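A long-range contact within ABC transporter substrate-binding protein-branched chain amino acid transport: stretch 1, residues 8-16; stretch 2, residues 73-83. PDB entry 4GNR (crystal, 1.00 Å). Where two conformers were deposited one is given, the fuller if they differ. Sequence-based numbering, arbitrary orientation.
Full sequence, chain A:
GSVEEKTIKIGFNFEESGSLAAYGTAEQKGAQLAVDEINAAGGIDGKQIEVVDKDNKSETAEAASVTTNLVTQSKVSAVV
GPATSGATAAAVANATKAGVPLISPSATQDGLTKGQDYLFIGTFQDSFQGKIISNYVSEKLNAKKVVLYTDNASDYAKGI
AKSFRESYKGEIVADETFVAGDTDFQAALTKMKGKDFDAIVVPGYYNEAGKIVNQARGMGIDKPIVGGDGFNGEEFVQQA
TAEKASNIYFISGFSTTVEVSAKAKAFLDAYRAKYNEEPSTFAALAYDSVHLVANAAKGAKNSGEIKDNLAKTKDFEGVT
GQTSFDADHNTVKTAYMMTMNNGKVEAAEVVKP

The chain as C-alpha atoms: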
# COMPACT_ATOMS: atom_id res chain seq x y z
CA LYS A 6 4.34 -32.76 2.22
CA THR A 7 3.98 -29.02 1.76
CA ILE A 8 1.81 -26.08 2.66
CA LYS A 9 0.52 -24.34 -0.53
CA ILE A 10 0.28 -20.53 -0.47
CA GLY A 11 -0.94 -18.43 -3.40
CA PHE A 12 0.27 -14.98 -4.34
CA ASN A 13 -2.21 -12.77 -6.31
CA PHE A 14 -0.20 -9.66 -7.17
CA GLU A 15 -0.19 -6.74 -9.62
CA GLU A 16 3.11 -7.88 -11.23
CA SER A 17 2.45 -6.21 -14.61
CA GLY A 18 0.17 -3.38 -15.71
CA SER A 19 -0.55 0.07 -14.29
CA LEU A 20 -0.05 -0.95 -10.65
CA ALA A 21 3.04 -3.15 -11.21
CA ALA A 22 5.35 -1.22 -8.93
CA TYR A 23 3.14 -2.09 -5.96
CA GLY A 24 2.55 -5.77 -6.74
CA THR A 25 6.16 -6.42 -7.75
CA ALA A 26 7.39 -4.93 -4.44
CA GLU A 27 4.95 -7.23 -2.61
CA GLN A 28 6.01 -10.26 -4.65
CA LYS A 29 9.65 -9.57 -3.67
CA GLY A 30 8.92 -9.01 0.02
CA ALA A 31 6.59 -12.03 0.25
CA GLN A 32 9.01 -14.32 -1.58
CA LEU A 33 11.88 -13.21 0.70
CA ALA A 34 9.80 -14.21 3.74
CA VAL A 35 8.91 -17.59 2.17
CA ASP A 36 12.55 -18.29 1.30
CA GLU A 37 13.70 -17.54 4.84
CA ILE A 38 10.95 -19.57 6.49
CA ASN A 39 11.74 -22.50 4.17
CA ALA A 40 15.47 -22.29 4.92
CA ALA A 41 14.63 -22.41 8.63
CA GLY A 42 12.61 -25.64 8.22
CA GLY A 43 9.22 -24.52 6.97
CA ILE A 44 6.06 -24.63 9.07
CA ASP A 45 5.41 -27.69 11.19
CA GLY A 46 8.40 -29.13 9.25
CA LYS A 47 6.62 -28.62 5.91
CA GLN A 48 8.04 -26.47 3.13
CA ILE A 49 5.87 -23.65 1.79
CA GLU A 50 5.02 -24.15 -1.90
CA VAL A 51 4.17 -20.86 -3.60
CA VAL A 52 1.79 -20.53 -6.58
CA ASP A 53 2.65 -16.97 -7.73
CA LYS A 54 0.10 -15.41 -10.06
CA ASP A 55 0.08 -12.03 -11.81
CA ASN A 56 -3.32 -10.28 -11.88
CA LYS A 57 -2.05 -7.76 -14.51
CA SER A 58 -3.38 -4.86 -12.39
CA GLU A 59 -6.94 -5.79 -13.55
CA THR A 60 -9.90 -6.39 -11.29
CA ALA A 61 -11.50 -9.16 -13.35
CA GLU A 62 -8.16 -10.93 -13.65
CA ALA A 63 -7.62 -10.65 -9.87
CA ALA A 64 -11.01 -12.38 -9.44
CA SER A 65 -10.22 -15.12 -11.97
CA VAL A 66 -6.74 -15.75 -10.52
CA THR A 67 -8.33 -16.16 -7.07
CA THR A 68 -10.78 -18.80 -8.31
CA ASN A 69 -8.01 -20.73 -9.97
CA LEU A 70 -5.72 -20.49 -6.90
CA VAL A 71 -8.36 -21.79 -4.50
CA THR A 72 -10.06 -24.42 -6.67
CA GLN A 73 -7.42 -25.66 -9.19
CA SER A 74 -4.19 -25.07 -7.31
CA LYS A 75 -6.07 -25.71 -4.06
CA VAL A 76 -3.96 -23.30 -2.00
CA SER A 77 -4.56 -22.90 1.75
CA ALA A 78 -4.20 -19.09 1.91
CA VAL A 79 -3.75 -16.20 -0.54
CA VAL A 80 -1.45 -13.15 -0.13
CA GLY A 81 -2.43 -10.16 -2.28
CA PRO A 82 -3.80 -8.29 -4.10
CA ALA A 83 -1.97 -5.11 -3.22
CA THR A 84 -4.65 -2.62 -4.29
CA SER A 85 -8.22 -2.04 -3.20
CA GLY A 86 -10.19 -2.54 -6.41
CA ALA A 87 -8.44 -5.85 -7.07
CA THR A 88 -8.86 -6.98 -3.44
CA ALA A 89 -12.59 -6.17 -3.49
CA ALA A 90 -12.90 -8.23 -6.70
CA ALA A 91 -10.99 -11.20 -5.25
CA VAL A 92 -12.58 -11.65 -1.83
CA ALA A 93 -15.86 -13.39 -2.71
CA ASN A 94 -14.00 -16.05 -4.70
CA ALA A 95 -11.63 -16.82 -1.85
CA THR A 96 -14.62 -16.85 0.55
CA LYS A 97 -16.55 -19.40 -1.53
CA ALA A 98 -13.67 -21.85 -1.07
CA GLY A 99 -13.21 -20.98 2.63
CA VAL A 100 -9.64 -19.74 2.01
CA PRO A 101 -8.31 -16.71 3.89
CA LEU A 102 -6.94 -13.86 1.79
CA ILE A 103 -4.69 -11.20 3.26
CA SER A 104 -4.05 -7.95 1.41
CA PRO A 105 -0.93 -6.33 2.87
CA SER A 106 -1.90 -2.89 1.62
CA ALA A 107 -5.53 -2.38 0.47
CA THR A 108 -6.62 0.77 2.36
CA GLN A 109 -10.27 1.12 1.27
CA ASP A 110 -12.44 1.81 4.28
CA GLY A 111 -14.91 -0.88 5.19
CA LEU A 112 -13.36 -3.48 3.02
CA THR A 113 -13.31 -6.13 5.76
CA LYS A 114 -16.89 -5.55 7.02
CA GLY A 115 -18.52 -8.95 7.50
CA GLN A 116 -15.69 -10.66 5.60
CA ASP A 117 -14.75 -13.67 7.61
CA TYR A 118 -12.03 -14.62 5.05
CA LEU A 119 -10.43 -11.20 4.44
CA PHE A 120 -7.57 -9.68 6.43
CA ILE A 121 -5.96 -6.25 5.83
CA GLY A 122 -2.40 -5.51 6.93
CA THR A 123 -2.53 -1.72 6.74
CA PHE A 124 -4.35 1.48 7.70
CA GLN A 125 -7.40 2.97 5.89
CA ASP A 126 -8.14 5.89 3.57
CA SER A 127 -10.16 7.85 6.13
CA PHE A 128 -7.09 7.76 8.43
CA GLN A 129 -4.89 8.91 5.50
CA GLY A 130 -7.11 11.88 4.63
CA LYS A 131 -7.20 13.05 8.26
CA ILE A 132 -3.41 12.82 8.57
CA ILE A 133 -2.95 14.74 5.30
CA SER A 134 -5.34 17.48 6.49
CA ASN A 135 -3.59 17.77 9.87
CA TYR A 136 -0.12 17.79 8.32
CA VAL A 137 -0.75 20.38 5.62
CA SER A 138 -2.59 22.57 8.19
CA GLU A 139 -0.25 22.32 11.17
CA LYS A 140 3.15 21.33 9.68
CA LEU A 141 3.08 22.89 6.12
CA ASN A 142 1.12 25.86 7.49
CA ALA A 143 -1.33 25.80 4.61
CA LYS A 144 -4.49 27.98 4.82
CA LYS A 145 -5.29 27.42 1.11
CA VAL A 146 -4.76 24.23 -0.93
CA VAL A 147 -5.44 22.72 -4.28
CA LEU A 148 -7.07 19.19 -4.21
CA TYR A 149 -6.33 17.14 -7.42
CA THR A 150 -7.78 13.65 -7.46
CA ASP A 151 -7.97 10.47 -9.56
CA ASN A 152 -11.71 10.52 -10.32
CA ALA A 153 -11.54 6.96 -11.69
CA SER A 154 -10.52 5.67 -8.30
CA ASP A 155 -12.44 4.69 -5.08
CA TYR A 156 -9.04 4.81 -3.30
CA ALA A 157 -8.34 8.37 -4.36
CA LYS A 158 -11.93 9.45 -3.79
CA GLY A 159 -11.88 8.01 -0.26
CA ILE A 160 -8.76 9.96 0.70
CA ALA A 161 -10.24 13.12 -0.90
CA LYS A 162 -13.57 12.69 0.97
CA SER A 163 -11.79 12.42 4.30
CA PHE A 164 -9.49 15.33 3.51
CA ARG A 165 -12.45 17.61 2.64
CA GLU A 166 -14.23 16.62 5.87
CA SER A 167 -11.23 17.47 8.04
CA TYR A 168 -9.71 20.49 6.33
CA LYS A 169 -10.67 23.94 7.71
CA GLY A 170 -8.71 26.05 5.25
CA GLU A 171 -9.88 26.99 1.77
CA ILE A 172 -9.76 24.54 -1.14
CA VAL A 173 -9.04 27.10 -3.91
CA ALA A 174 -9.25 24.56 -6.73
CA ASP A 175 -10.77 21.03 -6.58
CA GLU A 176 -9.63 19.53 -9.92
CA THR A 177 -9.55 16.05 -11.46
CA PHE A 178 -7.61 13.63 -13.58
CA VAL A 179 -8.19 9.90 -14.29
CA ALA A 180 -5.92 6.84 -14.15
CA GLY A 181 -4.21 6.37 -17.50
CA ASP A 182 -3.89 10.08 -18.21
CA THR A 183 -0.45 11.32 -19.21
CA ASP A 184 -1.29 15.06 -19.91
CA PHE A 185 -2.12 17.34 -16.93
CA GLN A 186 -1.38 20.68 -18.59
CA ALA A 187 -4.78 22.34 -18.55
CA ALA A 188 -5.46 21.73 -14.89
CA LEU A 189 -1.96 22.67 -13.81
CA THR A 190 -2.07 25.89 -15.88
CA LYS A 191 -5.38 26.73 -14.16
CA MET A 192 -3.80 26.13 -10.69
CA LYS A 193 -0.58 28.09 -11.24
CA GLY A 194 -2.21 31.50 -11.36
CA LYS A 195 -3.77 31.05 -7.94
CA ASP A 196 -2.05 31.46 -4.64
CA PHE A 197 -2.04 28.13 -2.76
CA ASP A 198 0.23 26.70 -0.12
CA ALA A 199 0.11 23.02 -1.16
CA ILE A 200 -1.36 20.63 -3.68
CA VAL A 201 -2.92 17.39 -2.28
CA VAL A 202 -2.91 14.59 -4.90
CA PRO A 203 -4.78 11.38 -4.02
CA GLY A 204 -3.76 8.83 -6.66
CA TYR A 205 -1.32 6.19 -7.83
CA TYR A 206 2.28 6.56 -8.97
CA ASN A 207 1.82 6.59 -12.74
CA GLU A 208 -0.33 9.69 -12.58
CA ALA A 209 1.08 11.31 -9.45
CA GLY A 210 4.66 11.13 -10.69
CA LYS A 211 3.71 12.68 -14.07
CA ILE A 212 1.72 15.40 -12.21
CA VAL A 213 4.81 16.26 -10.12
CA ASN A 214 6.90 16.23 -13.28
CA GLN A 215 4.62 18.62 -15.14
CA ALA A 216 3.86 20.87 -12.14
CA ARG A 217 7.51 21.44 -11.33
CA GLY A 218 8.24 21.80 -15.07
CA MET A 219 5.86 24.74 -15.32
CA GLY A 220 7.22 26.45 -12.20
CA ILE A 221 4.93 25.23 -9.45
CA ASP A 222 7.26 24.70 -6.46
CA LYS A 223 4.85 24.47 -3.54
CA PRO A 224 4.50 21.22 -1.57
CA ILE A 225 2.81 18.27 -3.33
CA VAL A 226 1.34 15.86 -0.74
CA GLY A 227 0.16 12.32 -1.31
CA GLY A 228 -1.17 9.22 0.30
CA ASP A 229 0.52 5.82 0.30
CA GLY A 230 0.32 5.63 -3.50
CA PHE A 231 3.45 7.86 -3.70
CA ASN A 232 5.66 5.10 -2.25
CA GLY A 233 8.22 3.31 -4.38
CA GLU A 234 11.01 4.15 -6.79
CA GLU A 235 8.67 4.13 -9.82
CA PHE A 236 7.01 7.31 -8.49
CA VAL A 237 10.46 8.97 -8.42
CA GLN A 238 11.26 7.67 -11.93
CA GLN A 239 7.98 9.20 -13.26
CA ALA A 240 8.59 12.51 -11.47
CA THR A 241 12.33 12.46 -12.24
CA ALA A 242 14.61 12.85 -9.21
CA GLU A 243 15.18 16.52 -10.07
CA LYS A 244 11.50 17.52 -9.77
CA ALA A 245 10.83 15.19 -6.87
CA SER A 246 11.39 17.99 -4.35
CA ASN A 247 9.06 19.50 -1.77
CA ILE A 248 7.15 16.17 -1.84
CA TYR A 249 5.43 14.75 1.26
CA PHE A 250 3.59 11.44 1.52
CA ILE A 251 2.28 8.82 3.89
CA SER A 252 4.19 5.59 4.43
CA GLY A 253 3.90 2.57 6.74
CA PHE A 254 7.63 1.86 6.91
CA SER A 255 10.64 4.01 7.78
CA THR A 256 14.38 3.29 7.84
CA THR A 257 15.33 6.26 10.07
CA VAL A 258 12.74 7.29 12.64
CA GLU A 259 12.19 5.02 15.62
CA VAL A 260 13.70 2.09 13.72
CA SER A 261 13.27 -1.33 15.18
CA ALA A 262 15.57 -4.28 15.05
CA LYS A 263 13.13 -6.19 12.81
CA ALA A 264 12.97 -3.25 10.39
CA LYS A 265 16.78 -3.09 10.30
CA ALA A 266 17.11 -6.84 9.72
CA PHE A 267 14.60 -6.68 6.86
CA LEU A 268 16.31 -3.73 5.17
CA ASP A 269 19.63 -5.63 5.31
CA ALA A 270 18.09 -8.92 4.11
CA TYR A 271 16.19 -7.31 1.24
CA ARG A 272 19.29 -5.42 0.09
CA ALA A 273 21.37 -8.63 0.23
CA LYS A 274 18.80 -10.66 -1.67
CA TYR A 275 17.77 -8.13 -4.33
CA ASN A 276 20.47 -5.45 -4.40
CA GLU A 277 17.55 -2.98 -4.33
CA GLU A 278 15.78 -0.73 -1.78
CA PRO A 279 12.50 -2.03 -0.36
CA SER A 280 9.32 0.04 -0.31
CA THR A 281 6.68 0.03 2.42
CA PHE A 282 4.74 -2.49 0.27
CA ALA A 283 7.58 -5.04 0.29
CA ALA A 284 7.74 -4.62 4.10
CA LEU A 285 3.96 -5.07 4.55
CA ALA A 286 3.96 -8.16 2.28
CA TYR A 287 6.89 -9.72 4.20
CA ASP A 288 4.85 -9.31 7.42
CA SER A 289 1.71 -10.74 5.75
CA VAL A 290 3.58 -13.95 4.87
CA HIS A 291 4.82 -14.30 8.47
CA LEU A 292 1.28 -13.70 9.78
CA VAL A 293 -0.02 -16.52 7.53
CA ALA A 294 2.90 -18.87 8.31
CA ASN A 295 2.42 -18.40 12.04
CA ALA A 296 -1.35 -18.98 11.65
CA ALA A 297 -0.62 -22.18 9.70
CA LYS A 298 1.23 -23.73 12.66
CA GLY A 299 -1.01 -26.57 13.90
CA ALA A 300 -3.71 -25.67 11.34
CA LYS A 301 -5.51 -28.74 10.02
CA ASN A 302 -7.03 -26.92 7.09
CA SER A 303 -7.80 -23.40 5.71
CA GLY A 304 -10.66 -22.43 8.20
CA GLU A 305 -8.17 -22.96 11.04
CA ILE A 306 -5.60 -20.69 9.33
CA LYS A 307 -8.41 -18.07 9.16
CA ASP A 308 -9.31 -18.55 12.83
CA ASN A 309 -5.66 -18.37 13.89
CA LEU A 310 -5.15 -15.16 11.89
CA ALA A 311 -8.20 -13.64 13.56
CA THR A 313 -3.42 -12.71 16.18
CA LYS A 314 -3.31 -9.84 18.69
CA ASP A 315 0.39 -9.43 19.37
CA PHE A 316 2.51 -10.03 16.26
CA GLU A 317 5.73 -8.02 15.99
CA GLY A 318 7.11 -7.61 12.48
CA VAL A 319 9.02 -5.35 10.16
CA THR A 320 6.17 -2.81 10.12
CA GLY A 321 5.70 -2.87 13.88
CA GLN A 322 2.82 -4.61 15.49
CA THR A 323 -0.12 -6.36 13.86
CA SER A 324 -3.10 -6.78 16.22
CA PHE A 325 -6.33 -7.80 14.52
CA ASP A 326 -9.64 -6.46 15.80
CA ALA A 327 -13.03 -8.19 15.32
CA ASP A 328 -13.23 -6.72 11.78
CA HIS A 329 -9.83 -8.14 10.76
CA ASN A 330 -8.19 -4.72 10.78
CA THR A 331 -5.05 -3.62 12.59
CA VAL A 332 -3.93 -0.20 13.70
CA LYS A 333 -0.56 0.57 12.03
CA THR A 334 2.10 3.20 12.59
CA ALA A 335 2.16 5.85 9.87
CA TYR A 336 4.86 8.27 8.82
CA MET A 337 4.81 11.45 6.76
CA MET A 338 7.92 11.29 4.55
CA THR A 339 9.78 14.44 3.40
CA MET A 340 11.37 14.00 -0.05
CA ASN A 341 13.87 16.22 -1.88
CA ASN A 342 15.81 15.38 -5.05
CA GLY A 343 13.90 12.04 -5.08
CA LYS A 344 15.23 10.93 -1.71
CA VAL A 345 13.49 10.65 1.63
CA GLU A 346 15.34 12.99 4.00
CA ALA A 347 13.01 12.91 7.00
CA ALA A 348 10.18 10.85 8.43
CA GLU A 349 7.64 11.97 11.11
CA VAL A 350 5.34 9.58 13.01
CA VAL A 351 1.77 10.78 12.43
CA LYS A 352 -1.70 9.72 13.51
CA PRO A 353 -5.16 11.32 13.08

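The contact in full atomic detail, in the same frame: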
# COMPACT_ATOMS: atom_id res chain seq x y z
N ILE A 8 2.90 -27.02 2.39
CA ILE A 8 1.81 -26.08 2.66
C ILE A 8 1.78 -25.18 1.40
O ILE A 8 2.79 -24.54 1.06
CB ILE A 8 2.04 -25.22 3.93
CG1 ILE A 8 2.10 -26.12 5.17
CG2 ILE A 8 0.92 -24.17 4.09
CD1 ILE A 8 2.38 -25.39 6.45
N LYS A 9 0.65 -25.16 0.70
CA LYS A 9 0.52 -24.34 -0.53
C LYS A 9 -0.05 -22.96 -0.21
O LYS A 9 -1.08 -22.83 0.44
CB LYS A 9 -0.33 -25.02 -1.65
CG LYS A 9 0.23 -26.35 -2.13
CD LYS A 9 -0.51 -27.03 -3.31
CE LYS A 9 -0.35 -26.37 -4.66
NZ LYS A 9 -1.07 -27.18 -5.69
N ILE A 10 0.67 -21.93 -0.67
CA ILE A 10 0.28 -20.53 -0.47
C ILE A 10 0.25 -19.80 -1.82
O ILE A 10 1.26 -19.83 -2.56
CB ILE A 10 1.26 -19.78 0.48
CG1 ILE A 10 1.30 -20.47 1.85
CG2 ILE A 10 0.86 -18.28 0.60
CD1 ILE A 10 -0.04 -20.56 2.51
N GLY A 11 -0.88 -19.16 -2.15
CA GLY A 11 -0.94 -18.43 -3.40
C GLY A 11 -0.56 -16.97 -3.21
O GLY A 11 -0.82 -16.39 -2.15
N PHE A 12 0.07 -16.41 -4.24
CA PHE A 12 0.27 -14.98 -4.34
C PHE A 12 -0.65 -14.51 -5.49
O PHE A 12 -0.69 -15.14 -6.57
CB PHE A 12 1.68 -14.52 -4.69
CG PHE A 12 2.79 -14.87 -3.72
CD1 PHE A 12 2.55 -15.31 -2.43
CD2 PHE A 12 4.10 -14.65 -4.11
CE1 PHE A 12 3.61 -15.58 -1.57
CE2 PHE A 12 5.16 -14.88 -3.26
CZ PHE A 12 4.92 -15.36 -1.98
N ASN A 13 -1.34 -13.39 -5.28
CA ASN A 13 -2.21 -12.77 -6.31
C ASN A 13 -1.79 -11.30 -6.35
O ASN A 13 -2.32 -10.49 -5.59
CB ASN A 13 -3.66 -12.93 -5.91
CG ASN A 13 -4.63 -12.37 -6.93
OD1 ASN A 13 -4.23 -11.68 -7.87
ND2 ASN A 13 -5.92 -12.65 -6.75
N PHE A 14 -0.79 -10.99 -7.18
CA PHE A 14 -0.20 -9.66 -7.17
C PHE A 14 -0.23 -8.98 -8.53
O PHE A 14 -0.15 -9.62 -9.58
CB PHE A 14 1.27 -9.69 -6.67
CG PHE A 14 1.44 -10.03 -5.21
CD1 PHE A 14 0.78 -9.32 -4.21
CD2 PHE A 14 2.41 -10.97 -4.82
CE1 PHE A 14 1.02 -9.60 -2.85
CE2 PHE A 14 2.65 -11.23 -3.49
CZ PHE A 14 1.96 -10.55 -2.50
N GLU A 15 -0.24 -7.65 -8.46
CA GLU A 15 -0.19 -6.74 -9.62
C GLU A 15 1.30 -6.69 -10.07
O GLU A 15 2.04 -5.78 -9.72
CB GLU A 15 -0.65 -5.36 -9.21
CG GLU A 15 -2.13 -5.22 -8.71
CD GLU A 15 -2.43 -5.55 -7.25
OE1 GLU A 15 -1.74 -6.39 -6.63
OE2 GLU A 15 -3.42 -4.98 -6.74
N GLU A 16 1.71 -7.71 -10.81
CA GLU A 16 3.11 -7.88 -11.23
C GLU A 16 3.41 -7.21 -12.57
O GLU A 16 4.57 -7.01 -12.92
CB GLU A 16 3.54 -9.35 -11.17
CG GLU A 16 3.50 -9.88 -9.75
CD GLU A 16 3.59 -11.39 -9.60
OE1 GLU A 16 3.64 -12.13 -10.60
OE2 GLU A 16 3.57 -11.82 -8.40
N GLN A 73 -8.26 -24.84 -8.29
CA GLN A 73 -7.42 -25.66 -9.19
C GLN A 73 -6.11 -25.98 -8.49
O GLN A 73 -5.72 -27.12 -8.32
CB GLN A 73 -7.19 -24.94 -10.52
CG GLN A 73 -8.45 -24.66 -11.31
CD GLN A 73 -9.03 -25.91 -11.93
OE1 GLN A 73 -8.37 -26.95 -12.06
NE2 GLN A 73 -10.26 -25.78 -12.41
N SER A 74 -5.44 -24.93 -8.05
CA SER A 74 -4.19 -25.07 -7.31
C SER A 74 -4.46 -25.55 -5.87
O SER A 74 -3.59 -26.07 -5.20
CB SER A 74 -3.44 -23.75 -7.26
OG SER A 74 -3.09 -23.27 -8.55
N LYS A 75 -5.65 -25.29 -5.39
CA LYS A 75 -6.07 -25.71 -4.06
C LYS A 75 -5.14 -25.19 -2.94
O LYS A 75 -4.76 -25.89 -1.99
CB LYS A 75 -6.33 -27.20 -4.04
CG LYS A 75 -7.51 -27.53 -4.95
CD LYS A 75 -7.83 -28.97 -4.83
CE LYS A 75 -9.07 -29.38 -5.58
NZ LYS A 75 -9.09 -29.14 -7.05
N VAL A 76 -4.82 -23.91 -3.03
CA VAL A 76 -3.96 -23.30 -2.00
C VAL A 76 -4.74 -23.14 -0.69
O VAL A 76 -5.97 -23.07 -0.64
CB VAL A 76 -3.37 -21.92 -2.44
CG1 VAL A 76 -2.63 -22.06 -3.75
CG2 VAL A 76 -4.44 -20.83 -2.52
N SER A 77 -3.98 -23.03 0.40
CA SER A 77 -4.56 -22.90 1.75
C SER A 77 -4.77 -21.47 2.23
O SER A 77 -5.50 -21.26 3.21
CB SER A 77 -3.71 -23.66 2.76
OG SER A 77 -3.71 -25.05 2.47
N ALA A 78 -4.11 -20.51 1.58
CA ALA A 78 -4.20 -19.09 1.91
C ALA A 78 -3.72 -18.31 0.69
O ALA A 78 -2.93 -18.85 -0.09
CB ALA A 78 -3.33 -18.76 3.11
N VAL A 79 -4.16 -17.06 0.56
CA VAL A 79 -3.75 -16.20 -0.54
C VAL A 79 -3.21 -14.88 0.06
O VAL A 79 -3.81 -14.32 0.97
CB VAL A 79 -4.92 -15.87 -1.48
CG1 VAL A 79 -4.50 -14.88 -2.58
CG2 VAL A 79 -5.48 -17.15 -2.11
N VAL A 80 -2.06 -14.45 -0.47
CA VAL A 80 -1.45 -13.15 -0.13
C VAL A 80 -1.59 -12.27 -1.38
O VAL A 80 -1.19 -12.68 -2.48
CB VAL A 80 0.00 -13.28 0.31
CG1 VAL A 80 0.54 -11.93 0.76
CG2 VAL A 80 0.15 -14.30 1.42
N GLY A 81 -2.10 -11.05 -1.19
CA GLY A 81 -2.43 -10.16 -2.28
C GLY A 81 -3.90 -10.34 -2.66
O GLY A 81 -4.50 -11.36 -2.32
N PRO A 82 -4.47 -9.41 -3.44
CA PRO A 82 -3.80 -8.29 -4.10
C PRO A 82 -3.29 -7.15 -3.23
O PRO A 82 -3.59 -7.06 -2.04
CB PRO A 82 -4.89 -7.75 -5.06
CG PRO A 82 -5.80 -8.93 -5.30
CD PRO A 82 -5.83 -9.61 -3.96
N ALA A 83 -2.52 -6.30 -3.87
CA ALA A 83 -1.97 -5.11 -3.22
C ALA A 83 -2.97 -3.94 -3.13
O ALA A 83 -2.93 -3.15 -2.18
CB ALA A 83 -0.73 -4.62 -3.99
O HOH W 1 -1.68 -26.63 1.51

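Residues 8-16 and 73-83 lie side by side, pairing through neighbouring parallel strands, although at least 65 residues of sequence separate any two that touch. The strand of the first stretch runs from residue 8 to 14 and continues from earlier in the chain; its partner in the second stretch includes residues 78-80. The two axes approach to 4.6 Å, with an angle of 32° between their directions, and together the stretches bury 726 Å². Three residues cover the most surface: Lys9 at the beginning of the contact, Val80 in its middle, and Asn13 towards its end.

Lys9 acts through both its backbone and its side chain. Its CA-to-CB bond points toward the second stretch, and the side chain, trans at chi2 and chi4 but turned at chi3 (p, 71°), reaches back to the loop that precedes the partner strand, where Lys9 NZ donates a hydrogen bond to Ser74 O at 2.8 Å. A backbone carbonyl near the end of a helix is a natural acceptor for an ammonium group, and Lys75, with positive phi, is the first residue after that helix to leave helical geometry. On the main chain, Ser77 N donates to Lys9 O (2.9 Å). A water bridges the same two residues, its oxygen accepting from Lys9 N at 2.9 Å and lying 2.7 Å from Ser77 OG. Ala78 N, by contrast, is buried without a polar partner.

From here the regular parallel ladder takes over. Gly11 N donates to Ala78 O, and Val80 N to Gly11 O, both at 2.9 Å, so that Gly11 bonds to the residues on either side of its bridge partner, Val79. The close backbone pairing also brings Val79 CA within 3.3 Å of Gly11 O in a CA-H...O contact. Gly11 has no side chain, and an ideal CB there would sit a tight 3.4 Å from Val76 CG2.

Val80 carries the ladder onward and supplies its main apolar surface. Its carbonyl accepts a hydrogen bond from Asn13 N (2.9 Å between Asn13 N and Val80 O) and lies over one face of the Phe14 ring. The side chain shares a face of the sheet with Ile10 and Phe12. Val80 CG2 packs 4.1 Å from Ile10 CG2, and Val80 CG1 lies 3.8 Å from Phe14 CZ; beside them, Ile10 CD1 meets Ala78 CB at 3.8 Å.

Asn13 directs its CB toward the second stretch, with Asn13 CB 3.9 Å from Val79 CG1, while its amide group is satisfied elsewhere in the structure. Beyond Val80 the ladder changes character: the peptide bond before Pro82 is cis, and proline has no N-H to offer, so Asn13 O instead receives a CA-H...O contact from Pro82 CA at 3.0 Å. Gly81 is closely fitted here, since an ideal CB would clash with Asn13 O and Phe14 CD1. Glu15 closes the contact, Glu15 OE1 accepting a hydrogen bond from Ala83 N at 2.9 Å.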